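Local coordinates for tegument protein VP22 (Human herpesvirus 1, PDB 4XAL), which serves as a herpesvirus tegument protein that aids late accumulation and translation of viral mRNAs, modulates the virion host shutoff RNase and stabilises microtubules, at residues 44-47 with 48-52. Residues are numbered along the deposited sequence; the frame is centred on the assembly and turned at random.
Sequences AGFN and KRVFC
Four successive i to i+4 hydrogen bonds join Ala44, Gly45, Phe46 and Asn47 to Lys48, Arg49, Val50 and Phe51 in one regular alpha-helix, from Lys48 N to Ala44 O at 3.0 Å through to Phe51 N to Asn47 O at 2.9 Å. The Phe46 side chain meets two residues of the following turn. With its CG anti to the backbone N (chi1 177°), the ring lies where Val50 CG2 can sit over one face, a CH-pi contact 4.1 Å from the ring centroid and displaced toward the rim on the CE2 side; Phe46 CE2 to Val50 CG2 is 3.8 Å. Near the ring plane, Arg49 NH2 comes to the edge, 4.0 Å from Phe46 CD1. The guanidinium stands almost upright to the ring, the planes 82° apart. A bend at chi3 (-63°) folds the arginine back along the helix, and one guanidinium face lies over backbone: Phe46 CA is 3.4 Å from Arg49 NH2, and Gly45 O is 3.6 Å from Arg49 NH1. Asn47 OD1 accepts a hydrogen bond from Ser29 N. This stretch belongs to the first turns of the long helix 41-74 of the VP22 core domain, within the gE-interacting region. Phe28 packs on Asn47 and Val50, Trp39 on Ala44 and Asn47, while Val50 and Phe51 reach Leu102 and Leu101 of helix 101-107.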
loop_
_atom_site.group_PDB
_atom_site.type_symbol
_atom_site.label_atom_id
_atom_site.label_comp_id
_atom_site.label_asym_id
_atom_site.label_seq_id
_atom_site.Cartn_x
_atom_site.Cartn_y
_atom_site.Cartn_z
ATOM N N ALA A 44 -9.182 -16.624 10.663
ATOM C CA ALA A 44 -8.687 -16.684 9.283
ATOM C C ALA A 44 -9.211 -15.516 8.444
ATOM O O ALA A 44 -8.457 -14.871 7.705
ATOM C CB ALA A 44 -9.075 -18.009 8.638
ATOM N N GLY A 45 -10.505 -15.249 8.558
ATOM C CA GLY A 45 -11.110 -14.142 7.834
ATOM C C GLY A 45 -10.519 -12.815 8.266
ATOM O O GLY A 45 -10.211 -11.957 7.429
ATOM N N PHE A 46 -10.364 -12.646 9.577
ATOM C CA PHE A 46 -9.794 -11.420 10.135
ATOM C C PHE A 46 -8.377 -11.188 9.613
ATOM O O PHE A 46 -8.037 -10.090 9.147
ATOM C CB PHE A 46 -9.786 -11.469 11.668
ATOM C CG PHE A 46 -9.137 -10.266 12.305
ATOM C CD1 PHE A 46 -9.854 -9.095 12.493
ATOM C CD2 PHE A 46 -7.810 -10.304 12.705
ATOM C CE1 PHE A 46 -9.258 -7.980 13.069
ATOM C CE2 PHE A 46 -7.207 -9.198 13.282
ATOM C CZ PHE A 46 -7.935 -8.032 13.460
ATOM N N ASN A 47 -7.553 -12.224 9.668
ATOM C CA ASN A 47 -6.164 -12.071 9.257
ATOM C C ASN A 47 -6.043 -11.812 7.755
ATOM O O ASN A 47 -5.132 -11.098 7.314
ATOM C CB ASN A 47 -5.350 -13.301 9.656
ATOM C CG ASN A 47 -5.024 -13.326 11.138
ATOM O OD1 ASN A 47 -5.147 -12.307 11.830
ATOM N ND2 ASN A 47 -4.586 -14.487 11.635
ATOM N N LYS A 48 -6.954 -12.398 6.977
ATOM C CA LYS A 48 -6.971 -12.169 5.532
ATOM C C LYS A 48 -7.187 -10.697 5.243
ATOM O O LYS A 48 -6.493 -10.104 4.404
ATOM C CB LYS A 48 -8.068 -13.002 4.853
ATOM C CG LYS A 48 -8.104 -12.854 3.339
ATOM C CD LYS A 48 -9.199 -13.699 2.700
ATOM C CE LYS A 48 -9.129 -13.617 1.176
ATOM N NZ LYS A 48 -10.195 -14.425 0.512
ATOM N N ARG A 49 -8.148 -10.104 5.947
ATOM C CA ARG A 49 -8.474 -8.698 5.721
ATOM C C ARG A 49 -7.293 -7.823 6.109
ATOM O O ARG A 49 -6.984 -6.862 5.405
ATOM C CB ARG A 49 -9.733 -8.293 6.497
ATOM C CG ARG A 49 -11.003 -8.971 5.998
ATOM C CD ARG A 49 -12.262 -8.441 6.704
ATOM N NE ARG A 49 -12.280 -8.696 8.148
ATOM C CZ ARG A 49 -12.899 -9.726 8.732
ATOM N NH1 ARG A 49 -13.550 -10.627 8.006
ATOM N NH2 ARG A 49 -12.865 -9.863 10.052
ATOM N N VAL A 50 -6.634 -8.150 7.221
ATOM C CA VAL A 50 -5.468 -7.383 7.672
ATOM C C VAL A 50 -4.300 -7.443 6.676
ATOM O O VAL A 50 -3.683 -6.417 6.364
ATOM C CB VAL A 50 -4.967 -7.865 9.042
ATOM C CG1 VAL A 50 -3.615 -7.231 9.370
ATOM C CG2 VAL A 50 -5.989 -7.551 10.138
ATOM N N PHE A 51 -4.015 -8.647 6.179
ATOM C CA PHE A 51 -2.961 -8.881 5.185
ATOM C C PHE A 51 -3.204 -8.035 3.940
ATOM O O PHE A 51 -2.320 -7.303 3.475
ATOM C CB PHE A 51 -2.919 -10.374 4.813
ATOM C CG PHE A 51 -1.893 -10.731 3.765
ATOM C CD1 PHE A 51 -0.557 -10.850 4.094
ATOM C CD2 PHE A 51 -2.288 -11.019 2.452
ATOM C CE1 PHE A 51 0.383 -11.213 3.121
ATOM C CE2 PHE A 51 -1.356 -11.382 1.495
ATOM C CZ PHE A 51 -0.032 -11.471 1.820
ATOM N N CYS A 52 -4.407 -8.144 3.399
ATOM C CA CYS A 52 -4.734 -7.442 2.159
ATOM C C CYS A 52 -4.714 -5.939 2.374
ATOM O O CYS A 52 -4.259 -5.183 1.504
ATOM C CB CYS A 52 -6.087 -7.902 1.627
ATOM S SG CYS A 52 -6.086 -9.671 1.146
#